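Long-range contacts in putative pyridoxamine 5-phosphate-dependent dehydrase, Wbdk (Escherichia coli, PDB 2GMS), which removes the C3'-hydroxyl group from GDP-4-keto-6-deoxy-D-mannose by a coenzyme B6-dependent transamination-deoxygenation on the pathway to the O-antigen sugar L-colitose: residues K50-V55 with G197-T202; N136-P141 with P334-N339; R215-T220 with G248-P253; E123-S128 with R154-L159; I116-L121 with D145-I150. All blocks are in the same frame, centred on the assembly; numbering follows the deposited sequence.

Contact 1. Residues K50-V55 with G197-T202; sequences KYAVMV and GGCIVT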
# COMPACT_ATOMS: atom_id res chain seq x y z
N LYS A 50 -15.04 13.38 -13.09
CA LYS A 50 -14.38 13.23 -14.36
C LYS A 50 -13.40 12.07 -14.36
O LYS A 50 -13.25 11.40 -15.39
CB LYS A 50 -13.57 14.46 -14.75
CG LYS A 50 -14.41 15.68 -15.07
CD LYS A 50 -13.62 16.65 -15.93
CE LYS A 50 -13.59 18.07 -15.37
NZ LYS A 50 -14.19 19.04 -16.31
N TYR A 51 -12.71 11.86 -13.23
CA TYR A 51 -11.67 10.85 -13.11
C TYR A 51 -11.79 10.01 -11.87
O TYR A 51 -12.30 10.49 -10.87
CB TYR A 51 -10.28 11.53 -13.00
CG TYR A 51 -10.05 12.54 -14.09
CD1 TYR A 51 -10.17 13.91 -13.84
CD2 TYR A 51 -9.74 12.12 -15.38
CE1 TYR A 51 -9.98 14.85 -14.85
CE2 TYR A 51 -9.55 13.05 -16.41
CZ TYR A 51 -9.66 14.41 -16.14
OH TYR A 51 -9.46 15.33 -17.14
N ALA A 52 -11.28 8.78 -11.95
CA ALA A 52 -11.25 7.85 -10.82
C ALA A 52 -9.94 7.07 -10.89
O ALA A 52 -9.48 6.69 -11.97
CB ALA A 52 -12.44 6.88 -10.84
N VAL A 53 -9.31 6.85 -9.73
CA VAL A 53 -8.09 6.07 -9.65
C VAL A 53 -8.27 5.00 -8.59
O VAL A 53 -8.52 5.29 -7.42
CB VAL A 53 -6.91 6.96 -9.31
CG1 VAL A 53 -5.65 6.12 -9.07
CG2 VAL A 53 -6.70 8.01 -10.40
N MET A 54 -8.20 3.74 -9.02
CA MET A 54 -8.35 2.63 -8.10
C MET A 54 -7.01 2.36 -7.42
O MET A 54 -5.94 2.36 -8.06
CB MET A 54 -8.86 1.37 -8.82
CG MET A 54 -9.18 0.23 -7.86
SD MET A 54 -9.65 -1.32 -8.69
CE MET A 54 -10.64 -2.07 -7.38
N VAL A 55 -7.07 2.14 -6.11
CA VAL A 55 -5.88 1.88 -5.29
C VAL A 55 -6.08 0.59 -4.51
O VAL A 55 -7.15 0.01 -4.54
CB VAL A 55 -5.41 3.09 -4.45
CG1 VAL A 55 -4.99 4.20 -5.41
CG2 VAL A 55 -6.52 3.67 -3.57
N GLY A 197 -9.80 -2.89 -1.49
CA GLY A 197 -9.85 -1.96 -2.58
C GLY A 197 -10.23 -0.56 -2.13
O GLY A 197 -10.90 -0.35 -1.10
N GLY A 198 -9.78 0.41 -2.92
CA GLY A 198 -10.07 1.80 -2.68
C GLY A 198 -10.13 2.57 -4.00
O GLY A 198 -9.74 2.09 -5.07
N CYS A 199 -10.60 3.80 -3.92
CA CYS A 199 -10.67 4.63 -5.09
C CYS A 199 -10.63 6.09 -4.71
O CYS A 199 -11.11 6.46 -3.64
CB CYS A 199 -12.02 4.46 -5.83
SG CYS A 199 -11.87 4.79 -7.60
N ILE A 200 -10.08 6.90 -5.61
CA ILE A 200 -10.03 8.34 -5.44
C ILE A 200 -10.73 8.96 -6.64
O ILE A 200 -10.49 8.59 -7.79
CB ILE A 200 -8.61 8.91 -5.37
CG1 ILE A 200 -7.79 8.11 -4.36
CG2 ILE A 200 -8.70 10.38 -4.93
CD1 ILE A 200 -6.30 8.19 -4.63
N VAL A 201 -11.60 9.91 -6.39
CA VAL A 201 -12.23 10.57 -7.52
C VAL A 201 -11.77 12.03 -7.50
O VAL A 201 -11.40 12.56 -6.44
CB VAL A 201 -13.76 10.47 -7.59
CG1 VAL A 201 -14.22 9.02 -7.70
CG2 VAL A 201 -14.43 11.18 -6.41
N THR A 202 -11.78 12.67 -8.65
CA THR A 202 -11.41 14.07 -8.76
C THR A 202 -11.86 14.62 -10.10
O THR A 202 -12.10 13.87 -11.05
CB THR A 202 -9.87 14.30 -8.57
OG1 THR A 202 -9.60 15.68 -8.45
CG2 THR A 202 -9.05 13.69 -9.71
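The ring of Y51 turns an edge to T202: T202 O lies near the ring plane, 3.4 Å from Y51 CD1. A chi1 of -51°, with CG anti to the carbonyl carbon, sets the ring there. K50 CB rests over one face toward the rim, and the ring also stacks with that of Y208 in helix 205-214. Y51 CB is 4.1 Å from T202 CG2. Beyond the ring the contact is an antiparallel ladder of strands 51-55 and 198-202. Y51-T202, V53-I200 and V55-G198 are hydrogen-bonded pairs with two backbone bonds each. V53 N meets I200 O at 2.9 Å in the carbonyl plane, whereas V55 N comes to G198 O from above it. The non-hydrogen-bonded pairs add CA-H...O contacts such as A52 CA to I200 O at 3.2 Å. A52, M54, C199 and V201 face helix 34-47; V55 and I200 pack on helix 58-68, and V53 on helix 205-214. G198 has no side chain where V55 CG2 comes within 3.8 Å of its carbonyl C. The outer edge is tied as well, M54 N to E40 and M54 O to R215. Backbone polarity is thus met inside an apolar layer, while G197, just before the strand, touches the cofactor.

Contact 2. Residues N136-P141 with P334-N339; sequences NLLGNP and PIVTGN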
# COMPACT_ATOMS: atom_id res chain seq x y z
N ASN A 136 -17.73 11.46 5.77
CA ASN A 136 -19.19 11.27 5.78
C ASN A 136 -19.41 10.00 6.58
O ASN A 136 -19.17 8.90 6.09
CB ASN A 136 -19.74 11.16 4.36
CG ASN A 136 -19.38 12.38 3.56
OD1 ASN A 136 -19.69 13.50 3.98
ND2 ASN A 136 -18.75 12.18 2.41
N LEU A 137 -19.79 10.15 7.85
CA LEU A 137 -19.92 9.01 8.72
C LEU A 137 -21.14 8.13 8.60
O LEU A 137 -22.27 8.60 8.62
CB LEU A 137 -19.77 9.42 10.19
CG LEU A 137 -18.94 8.46 11.05
CD1 LEU A 137 -17.45 8.56 10.72
CD2 LEU A 137 -19.18 8.76 12.52
N LEU A 138 -20.85 6.82 8.54
CA LEU A 138 -21.85 5.78 8.50
C LEU A 138 -22.86 5.86 7.38
O LEU A 138 -23.94 5.31 7.51
CB LEU A 138 -22.61 5.76 9.83
CG LEU A 138 -21.76 5.38 11.05
CD1 LEU A 138 -22.68 5.18 12.25
CD2 LEU A 138 -20.96 4.10 10.82
N GLY A 139 -22.52 6.52 6.29
CA GLY A 139 -23.42 6.62 5.17
C GLY A 139 -24.01 8.01 5.08
O GLY A 139 -24.60 8.36 4.06
N ASN A 140 -23.83 8.79 6.13
CA ASN A 140 -24.41 10.14 6.26
C ASN A 140 -23.53 11.28 5.77
O ASN A 140 -22.48 11.58 6.33
CB ASN A 140 -24.86 10.39 7.72
CG ASN A 140 -25.93 11.45 7.90
OD1 ASN A 140 -26.80 11.66 7.04
ND2 ASN A 140 -25.89 12.10 9.06
N PRO A 141 -23.99 11.97 4.74
CA PRO A 141 -23.23 13.09 4.20
C PRO A 141 -23.20 14.29 5.13
O PRO A 141 -24.07 14.49 5.99
CB PRO A 141 -23.97 13.51 2.92
CG PRO A 141 -25.37 12.92 3.02
CD PRO A 141 -25.31 11.80 4.05
N PRO A 334 -18.44 -0.60 18.43
CA PRO A 334 -18.44 0.79 18.78
C PRO A 334 -18.68 1.55 17.50
O PRO A 334 -18.61 1.02 16.39
CB PRO A 334 -17.03 1.13 19.28
CG PRO A 334 -16.22 -0.16 19.28
CD PRO A 334 -17.18 -1.26 18.87
N ILE A 335 -18.99 2.82 17.66
CA ILE A 335 -19.18 3.62 16.48
C ILE A 335 -17.79 3.95 15.97
O ILE A 335 -17.03 4.78 16.51
CB ILE A 335 -19.99 4.86 16.77
CG1 ILE A 335 -21.40 4.45 17.20
CG2 ILE A 335 -20.03 5.76 15.53
CD1 ILE A 335 -22.17 5.59 17.90
N VAL A 336 -17.45 3.25 14.90
CA VAL A 336 -16.16 3.39 14.27
C VAL A 336 -15.11 3.16 15.36
O VAL A 336 -15.09 2.12 16.01
CB VAL A 336 -16.05 4.71 13.45
CG1 VAL A 336 -14.86 4.75 12.51
CG2 VAL A 336 -17.29 4.96 12.61
N THR A 337 -14.29 4.14 15.60
CA THR A 337 -13.24 4.06 16.58
C THR A 337 -13.63 4.75 17.87
O THR A 337 -12.87 4.67 18.83
CB THR A 337 -12.04 4.88 16.06
OG1 THR A 337 -12.34 6.29 15.99
CG2 THR A 337 -11.58 4.34 14.72
N GLY A 338 -14.77 5.44 17.87
CA GLY A 338 -15.22 6.22 19.02
C GLY A 338 -14.37 7.50 19.02
O GLY A 338 -13.97 7.99 17.97
N ASN A 339 -14.06 8.05 20.18
CA ASN A 339 -13.25 9.25 20.23
C ASN A 339 -11.78 8.95 19.93
O ASN A 339 -11.06 8.34 20.72
CB ASN A 339 -13.42 9.91 21.60
CG ASN A 339 -12.53 11.09 21.81
OD1 ASN A 339 -12.18 11.74 20.83
ND2 ASN A 339 -12.19 11.36 23.07
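V336 presents CG2 to L137 and L138, and this one methyl makes the closer part of the contact. It stands 4.1 Å from L137 CD1 and 4.2 Å from L138 CD2, so that it is held by one branch of each leucine. L137 lies at a slant to V336, while L138 and V336 run alongside in opposing senses. In V336 the other methyl, CG1, is anti to the backbone N (chi1 -166°), which leaves CG2 as the branch turned to the leucines. The slightly looser flank belongs to I335, whose CG2 lies 4.3 Å from L137 CD2 and equally far from L138 CD1. No hydrogen bond crosses between the segments, and even the looser flank is buried rather than open to solvent: I335 leans on L364 and on strand 305-310. Each loop has an internal backbone bond, and outside partners hold it as well. I335 to G338 is a type II' turn closed by G338 N on I335 O at 2.7 Å, and N140 N returns to L137 O at 2.9 Å. L138 N bonds to E164 and L137 O to Q295, while T337 packs on F244 of the second subunit. The contact is therefore apolar throughout, a patch of aliphatic carbons beside the cofactor site: the side chain of V336 comes within about 5 Å of the bound cofactor, and E164, which touches both V336 and L137, is expected to bind it.

Contact 3. Residues R215-T220 with G248-P253; sequences RAHGWT and GYNVRP. With P0P ([4-(dihydroxymethyl)-5-hydroxy-6-methylpyridin-3-yl]methyl dihydrogen phosphate), chain E.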
# COMPACT_ATOMS: atom_id res chain seq x y z
N ARG A 215 0.92 6.21 -7.69
CA ARG A 215 0.27 4.94 -7.41
C ARG A 215 1.20 3.81 -7.77
O ARG A 215 1.14 2.72 -7.19
CB ARG A 215 -0.96 4.77 -8.31
CG ARG A 215 -1.59 3.37 -8.20
CD ARG A 215 -2.92 3.20 -8.91
NE ARG A 215 -2.84 3.41 -10.36
CZ ARG A 215 -3.87 3.29 -11.23
NH1 ARG A 215 -5.11 2.94 -10.86
NH2 ARG A 215 -3.66 3.53 -12.53
N ALA A 216 2.03 4.11 -8.76
CA ALA A 216 2.91 3.11 -9.29
C ALA A 216 4.31 3.58 -9.56
O ALA A 216 4.62 4.02 -10.67
CB ALA A 216 2.33 2.65 -10.62
N HIS A 217 5.13 3.45 -8.55
CA HIS A 217 6.53 3.74 -8.65
C HIS A 217 6.97 5.14 -8.98
O HIS A 217 8.18 5.36 -9.07
CB HIS A 217 7.24 2.71 -9.56
CG HIS A 217 6.85 1.28 -9.30
ND1 HIS A 217 7.28 0.60 -8.17
CD2 HIS A 217 6.08 0.42 -10.03
CE1 HIS A 217 6.77 -0.63 -8.24
NE2 HIS A 217 6.04 -0.77 -9.34
N GLY A 218 6.06 6.08 -9.15
CA GLY A 218 6.54 7.42 -9.48
C GLY A 218 7.07 7.49 -10.91
O GLY A 218 7.86 8.35 -11.28
N TRP A 219 6.62 6.57 -11.72
CA TRP A 219 7.05 6.53 -13.10
C TRP A 219 6.06 7.20 -14.04
O TRP A 219 5.03 7.72 -13.61
CB TRP A 219 7.34 5.09 -13.54
CG TRP A 219 6.16 4.16 -13.63
CD1 TRP A 219 4.82 4.48 -13.73
CD2 TRP A 219 6.22 2.73 -13.63
NE1 TRP A 219 4.06 3.34 -13.80
CE2 TRP A 219 4.90 2.25 -13.73
CE3 TRP A 219 7.28 1.83 -13.57
CZ2 TRP A 219 4.63 0.88 -13.77
CZ3 TRP A 219 7.01 0.48 -13.62
CH2 TRP A 219 5.69 0.02 -13.71
N THR A 220 6.38 7.15 -15.33
CA THR A 220 5.56 7.77 -16.36
C THR A 220 4.74 6.81 -17.21
O THR A 220 3.96 7.22 -18.07
CB THR A 220 6.45 8.63 -17.31
OG1 THR A 220 7.23 7.78 -18.13
CG2 THR A 220 7.40 9.55 -16.56
N GLY A 248 6.60 8.35 -5.07
CA GLY A 248 5.34 7.68 -4.81
C GLY A 248 5.49 6.39 -4.05
O GLY A 248 6.35 6.23 -3.17
N TYR A 249 4.61 5.46 -4.44
CA TYR A 249 4.51 4.16 -3.83
C TYR A 249 4.15 3.14 -4.87
O TYR A 249 4.11 3.44 -6.06
CB TYR A 249 3.29 4.20 -2.85
CG TYR A 249 3.40 5.27 -1.78
CD1 TYR A 249 2.87 6.55 -1.95
CD2 TYR A 249 4.08 4.99 -0.59
CE1 TYR A 249 3.00 7.52 -0.95
CE2 TYR A 249 4.26 5.97 0.40
CZ TYR A 249 3.70 7.23 0.23
OH TYR A 249 3.87 8.19 1.22
N ASN A 250 3.87 1.94 -4.39
CA ASN A 250 3.32 0.86 -5.18
C ASN A 250 2.06 0.50 -4.43
O ASN A 250 2.12 -0.24 -3.46
CB ASN A 250 4.20 -0.36 -5.55
CG ASN A 250 3.39 -1.46 -6.23
OD1 ASN A 250 2.21 -1.27 -6.56
ND2 ASN A 250 3.98 -2.63 -6.46
N VAL A 251 0.93 1.09 -4.83
CA VAL A 251 -0.33 0.79 -4.17
C VAL A 251 -1.35 0.33 -5.20
O VAL A 251 -2.55 0.59 -5.08
CB VAL A 251 -0.92 1.89 -3.26
CG1 VAL A 251 -0.09 2.01 -1.99
CG2 VAL A 251 -0.99 3.26 -3.92
N ARG A 252 -0.85 -0.34 -6.24
CA ARG A 252 -1.78 -0.78 -7.27
C ARG A 252 -2.74 -1.84 -6.78
O ARG A 252 -2.37 -2.64 -5.92
CB ARG A 252 -1.02 -1.38 -8.43
CG ARG A 252 -0.16 -0.39 -9.21
CD ARG A 252 0.59 -1.12 -10.34
NE ARG A 252 1.41 -2.22 -9.83
CZ ARG A 252 2.59 -2.61 -10.32
NH1 ARG A 252 3.15 -2.04 -11.38
NH2 ARG A 252 3.25 -3.61 -9.75
N PRO A 253 -3.95 -1.88 -7.35
CA PRO A 253 -4.89 -2.92 -6.98
C PRO A 253 -4.64 -4.09 -7.92
O PRO A 253 -3.99 -3.97 -8.96
CB PRO A 253 -6.29 -2.38 -7.30
CG PRO A 253 -6.04 -1.35 -8.40
CD PRO A 253 -4.59 -0.93 -8.29
O3 P0P E . 13.81 -4.38 -8.01
N1 P0P E . 13.22 -2.94 -4.80
C2 P0P E . 13.87 -3.42 -5.85
C2A P0P E . 15.37 -3.47 -5.89
C3 P0P E . 13.17 -3.88 -6.93
C4 P0P E . 11.77 -3.87 -6.91
C4A P0P E . 11.01 -4.42 -8.11
O4A P0P E . 11.86 -5.23 -8.87
O4B P0P E . 10.54 -3.40 -8.93
C5 P0P E . 11.08 -3.32 -5.81
C6 P0P E . 11.87 -2.91 -4.75
C5A P0P E . 9.74 -3.48 -5.86
O4P P0P E . 8.99 -4.55 -5.57
P P0P E . 7.49 -4.44 -6.10
O1P P0P E . 7.49 -4.38 -7.57
O2P P0P E . 6.77 -5.81 -5.67
O3P P0P E . 6.71 -3.15 -5.51
O HOH W 1 6.22 -3.95 -9.57
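R252 reaches across R215, A216, H217 and W219. Past CB, its CG lies 3.9 Å from R215 O and 4.1 Å from R215 CG, and CD then lies 4.2 Å from A216 CB. A bend at chi3 (-56°) swings the guanidinium against H217, whose NE2 sits over one of its faces, 3.8 Å from R252 NH1. The two planes are nearly perpendicular. W219 CH2 approaches the guanidinium edge at 4.0 Å from NH1. At the tip, NH2 donates to a water 3.0 Å away and forms a salt bridge with E196 of the second subunit. That water is also hydrogen-bonded to H217 NE2 and lies by phosphate O1P, at a distance too short to be trusted. Behind this tip, the backbones join through V251 N to R215 O and H217 N to Y249 O. N250 OD1 accepts from R252 N in an Asx turn, while ND2 donates to phosphate oxygen O3P of the cofactor, 2.9 Å away and almost straight (174°), and also to E196 of the second subunit. The edge of the H217 ring faces O3P from CE1. G58, S59 and S185 of the second subunit also hydrogen-bond the cofactor. The chemistry is that of an anion pocket shared across the dimer, consistent with the expected binding of L-glutamate by H217 and R252.

Contact 4. Residues E123-S128 with R154-L159; sequences EAVTDS and RDIILL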
# COMPACT_ATOMS: atom_id res chain seq x y z
N GLU A 123 -16.18 28.40 14.18
CA GLU A 123 -15.21 28.99 15.07
C GLU A 123 -13.82 28.45 14.82
O GLU A 123 -12.85 29.17 15.02
CB GLU A 123 -15.51 28.82 16.57
CG GLU A 123 -16.90 29.31 17.02
CD GLU A 123 -16.97 30.70 17.64
OE1 GLU A 123 -16.14 31.14 18.42
OE2 GLU A 123 -18.02 31.37 17.23
N ALA A 124 -13.74 27.19 14.42
CA ALA A 124 -12.45 26.58 14.19
C ALA A 124 -11.71 27.12 12.98
O ALA A 124 -10.48 27.12 12.91
CB ALA A 124 -12.56 25.07 14.14
N VAL A 125 -12.43 27.58 11.98
CA VAL A 125 -11.71 28.05 10.82
C VAL A 125 -11.03 29.40 11.01
O VAL A 125 -11.66 30.34 11.49
CB VAL A 125 -12.62 28.02 9.59
CG1 VAL A 125 -11.88 28.52 8.36
CG2 VAL A 125 -13.05 26.58 9.34
N THR A 126 -9.75 29.48 10.63
CA THR A 126 -8.99 30.73 10.72
C THR A 126 -8.29 30.98 9.40
O THR A 126 -8.46 30.25 8.41
CB THR A 126 -7.94 30.74 11.83
OG1 THR A 126 -6.88 29.91 11.42
CG2 THR A 126 -8.52 30.22 13.13
N ASP A 127 -7.45 32.02 9.38
CA ASP A 127 -6.73 32.32 8.15
C ASP A 127 -5.59 31.35 7.94
O ASP A 127 -5.01 31.28 6.85
CB ASP A 127 -6.20 33.76 8.05
CG ASP A 127 -7.30 34.77 7.91
OD1 ASP A 127 -8.30 34.59 7.23
OD2 ASP A 127 -7.07 35.84 8.64
N SER A 128 -5.28 30.62 9.01
CA SER A 128 -4.24 29.63 8.99
C SER A 128 -4.76 28.32 8.41
O SER A 128 -3.98 27.48 7.94
CB SER A 128 -3.67 29.39 10.39
OG SER A 128 -2.64 30.32 10.65
N ARG A 154 -12.87 31.74 0.91
CA ARG A 154 -11.46 31.70 1.22
C ARG A 154 -10.82 30.56 0.44
O ARG A 154 -11.50 29.73 -0.18
CB ARG A 154 -11.21 31.55 2.69
CG ARG A 154 -12.22 32.34 3.49
CD ARG A 154 -11.73 32.55 4.90
NE ARG A 154 -12.66 32.06 5.91
CZ ARG A 154 -12.38 32.21 7.19
NH1 ARG A 154 -11.25 32.80 7.59
NH2 ARG A 154 -13.26 31.76 8.08
N ASP A 155 -9.50 30.53 0.49
CA ASP A 155 -8.76 29.51 -0.22
C ASP A 155 -8.41 28.32 0.67
O ASP A 155 -7.29 28.12 1.15
CB ASP A 155 -7.59 30.08 -1.03
CG ASP A 155 -6.81 29.00 -1.69
OD1 ASP A 155 -5.59 28.95 -1.69
OD2 ASP A 155 -7.57 28.08 -2.24
N ILE A 156 -9.43 27.51 0.88
CA ILE A 156 -9.29 26.35 1.71
C ILE A 156 -9.71 25.19 0.87
O ILE A 156 -10.70 25.26 0.17
CB ILE A 156 -10.21 26.51 2.91
CG1 ILE A 156 -9.74 27.73 3.71
CG2 ILE A 156 -10.24 25.26 3.79
CD1 ILE A 156 -10.69 28.15 4.82
N ILE A 157 -8.90 24.16 0.93
CA ILE A 157 -9.17 22.93 0.21
C ILE A 157 -10.13 22.06 0.99
O ILE A 157 -9.94 21.79 2.18
CB ILE A 157 -7.88 22.15 0.01
CG1 ILE A 157 -6.97 22.97 -0.91
CG2 ILE A 157 -8.20 20.79 -0.62
CD1 ILE A 157 -5.50 22.72 -0.66
N LEU A 158 -11.14 21.58 0.31
CA LEU A 158 -12.09 20.70 0.93
C LEU A 158 -11.81 19.30 0.44
O LEU A 158 -11.72 19.07 -0.76
CB LEU A 158 -13.52 21.05 0.51
CG LEU A 158 -14.52 20.04 1.09
CD1 LEU A 158 -14.60 20.17 2.60
CD2 LEU A 158 -15.91 20.31 0.51
N LEU A 159 -11.68 18.38 1.38
CA LEU A 159 -11.45 17.00 1.03
C LEU A 159 -12.52 16.13 1.67
O LEU A 159 -13.14 16.52 2.66
CB LEU A 159 -10.06 16.52 1.46
CG LEU A 159 -8.95 17.34 0.83
CD1 LEU A 159 -7.68 16.98 1.56
CD2 LEU A 159 -8.80 16.96 -0.66
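V125 and R154 meet where two neighbouring parallel strands begin, at the entrance to the beta-alpha-beta unit formed by strand 129-135, helix 144-151 and strand 157-161. V125, the first residue beyond helix 118-124, holds CG1 anti to its backbone N (chi1 179°), and this methyl makes the valine's closest contacts with R154 and I156. It lies over one face of the R154 guanidinium, toward the rim, 3.5 Å from NH2. R154 sets out with CG anti to the carbonyl carbon and bends at chi3 (-124°), which folds the guanidinium back over the valine and carries NH1 on to D127. D127 itself starts away from R154, but its carboxylate returns: OD1 stands 3.5 Å from R154 NH1, a long salt bridge made at the guanidinium edge. The carboxylate and guanidinium planes are 81° apart, so the charges meet through one oxygen and one nitrogen rather than as a two-pronged pair. The backbone before S128 is bent by an ST turn, S128 N donating to T126 OG1 at 3.0 Å. D127 and R154 are exposed, whereas V125 is buried and also packs on I150 of helix 144-151. Beneath the salt bridge I156 reaches V125 tip to tip, I156 CD1 to V125 CG1 at 3.8 Å.

Contact 5. Residues I116-L121 with D145-I150; sequences IDIESL and DEINKI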
# COMPACT_ATOMS: atom_id res chain seq x y z
N ILE A 116 -18.99 16.22 11.49
CA ILE A 116 -18.37 17.39 12.12
C ILE A 116 -19.40 18.46 12.55
O ILE A 116 -20.35 18.75 11.83
CB ILE A 116 -17.25 17.94 11.23
CG1 ILE A 116 -16.26 18.80 12.03
CG2 ILE A 116 -17.81 18.71 10.04
CD1 ILE A 116 -14.96 19.07 11.26
N ASP A 117 -19.24 18.99 13.76
CA ASP A 117 -20.14 20.01 14.28
C ASP A 117 -19.96 21.29 13.50
O ASP A 117 -18.89 21.89 13.51
CB ASP A 117 -19.95 20.18 15.79
CG ASP A 117 -21.00 21.02 16.45
OD1 ASP A 117 -22.18 20.78 16.46
OD2 ASP A 117 -20.48 22.05 17.05
N ILE A 118 -21.01 21.67 12.79
CA ILE A 118 -20.98 22.86 11.95
C ILE A 118 -20.70 24.14 12.73
O ILE A 118 -19.91 24.97 12.29
CB ILE A 118 -22.28 23.04 11.20
CG1 ILE A 118 -22.43 21.96 10.11
CG2 ILE A 118 -22.36 24.45 10.61
CD1 ILE A 118 -21.32 21.98 9.06
N GLU A 119 -21.35 24.31 13.88
CA GLU A 119 -21.14 25.51 14.67
C GLU A 119 -19.71 25.66 15.17
O GLU A 119 -19.17 26.76 15.12
CB GLU A 119 -22.15 25.70 15.81
CG GLU A 119 -23.57 25.25 15.47
CD GLU A 119 -24.24 26.10 14.42
OE1 GLU A 119 -24.00 27.31 14.31
OE2 GLU A 119 -25.06 25.42 13.64
N SER A 120 -19.12 24.56 15.63
CA SER A 120 -17.75 24.54 16.09
C SER A 120 -16.78 24.78 14.93
O SER A 120 -15.72 25.38 15.08
CB SER A 120 -17.44 23.18 16.71
OG SER A 120 -18.07 23.06 17.97
N LEU A 121 -17.15 24.28 13.75
CA LEU A 121 -16.35 24.42 12.56
C LEU A 121 -16.20 25.90 12.24
O LEU A 121 -15.12 26.39 11.92
CB LEU A 121 -16.95 23.64 11.37
CG LEU A 121 -16.11 23.75 10.09
CD1 LEU A 121 -14.74 23.11 10.31
CD2 LEU A 121 -16.81 23.11 8.89
N ASP A 145 -23.53 22.47 1.96
CA ASP A 145 -23.99 23.82 1.72
C ASP A 145 -23.51 24.75 2.84
O ASP A 145 -22.96 25.83 2.63
CB ASP A 145 -25.50 23.83 1.53
CG ASP A 145 -25.97 25.19 1.15
OD1 ASP A 145 -25.58 25.74 0.15
OD2 ASP A 145 -26.81 25.71 2.00
N GLU A 146 -23.66 24.27 4.06
CA GLU A 146 -23.19 25.01 5.22
C GLU A 146 -21.67 25.10 5.26
O GLU A 146 -21.10 26.13 5.61
CB GLU A 146 -23.65 24.33 6.52
CG GLU A 146 -25.16 24.48 6.80
CD GLU A 146 -25.60 25.92 6.81
OE1 GLU A 146 -24.95 26.81 7.34
OE2 GLU A 146 -26.75 26.10 6.20
N ILE A 147 -21.00 23.99 4.93
CA ILE A 147 -19.56 23.98 4.96
C ILE A 147 -19.01 24.98 3.98
O ILE A 147 -18.05 25.71 4.25
CB ILE A 147 -19.00 22.60 4.66
CG1 ILE A 147 -19.25 21.71 5.88
CG2 ILE A 147 -17.50 22.73 4.44
CD1 ILE A 147 -18.62 20.33 5.77
N ASN A 148 -19.68 24.98 2.83
CA ASN A 148 -19.39 25.86 1.72
C ASN A 148 -19.54 27.33 2.14
O ASN A 148 -18.75 28.19 1.73
CB ASN A 148 -20.29 25.45 0.52
CG ASN A 148 -20.11 26.31 -0.71
OD1 ASN A 148 -20.97 27.16 -1.02
ND2 ASN A 148 -19.02 26.07 -1.43
N LYS A 149 -20.55 27.61 2.99
CA LYS A 149 -20.77 28.95 3.50
C LYS A 149 -19.65 29.33 4.45
O LYS A 149 -19.27 30.50 4.57
CB LYS A 149 -22.08 29.10 4.25
CG LYS A 149 -23.34 28.92 3.41
CD LYS A 149 -24.56 29.21 4.29
CE LYS A 149 -25.83 28.48 3.86
NZ LYS A 149 -26.99 28.90 4.72
N ILE A 150 -19.11 28.32 5.14
CA ILE A 150 -18.04 28.55 6.07
C ILE A 150 -16.75 28.87 5.35
O ILE A 150 -16.03 29.78 5.72
CB ILE A 150 -17.85 27.42 7.07
CG1 ILE A 150 -19.03 27.41 8.03
CG2 ILE A 150 -16.57 27.66 7.85
CD1 ILE A 150 -19.39 26.00 8.50
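E146 opens the contact on helix 144-151, its CB lying 4.2 Å from the terminal CD1 of I118. Beyond CB the chain bends at chi2, and its carboxylate turns to its own helix, OE2 pairing with K149 NZ at 3.2 Å in a salt bridge one turn on. I147 comes next and fills the centre: its CG1 touches I118 CD1 at 3.8 Å and L121 CD2 at 4.1 Å, crossing both side chains at about a right angle. CG1 of I147 stands anti to the carbonyl carbon (chi1 -73°), the torsion that carries it across to these two methyls. I150, one turn beyond I147, brings the same two partners into reach with its CD1, which lies 3.9 Å from L121 CD2 and 4.0 Å from I118 CG2. I118 and L121, themselves three residues apart, thus form an apolar ridge against I147 and I150, with no hydrogen bond between the segments. The short helix 118-124 that carries them is fixed at its start by D117 in the N-cap position. D117 OD2 accepts from S120 OG on its anti lone pair at 2.8 Å, and from S120 N above the carboxylate plane. Both helices lie against the central sheet: L121 packs on strand 82-86 and I116, ahead of the helix, on strands 82-86 and 103-107, while I147 reaches L158 on strand 157-161.

Overall arrangement
Contacts 1, 2 and 3 are buried; contact 4 is at the surface, with contact 5 partly buried between. Contacts 4 and 5 both use helix 118-124 and touch each other, joining a surface salt bridge to an apolar helix pair, both far from any annotated site. Contacts 1 and 3 also touch, so that edge strand 51-55 packs against segments 215-220 and 248-253, although the cofactor of contact 3 is not the one that contact 1 borders. Contact 1 is held by backbone bonds, contact 2 by methyl groups alone and contact 3 by two backbone bonds and polar groups around a phosphate. Contacts 2 and 3 both reach the second subunit, with centres about 30 Å apart.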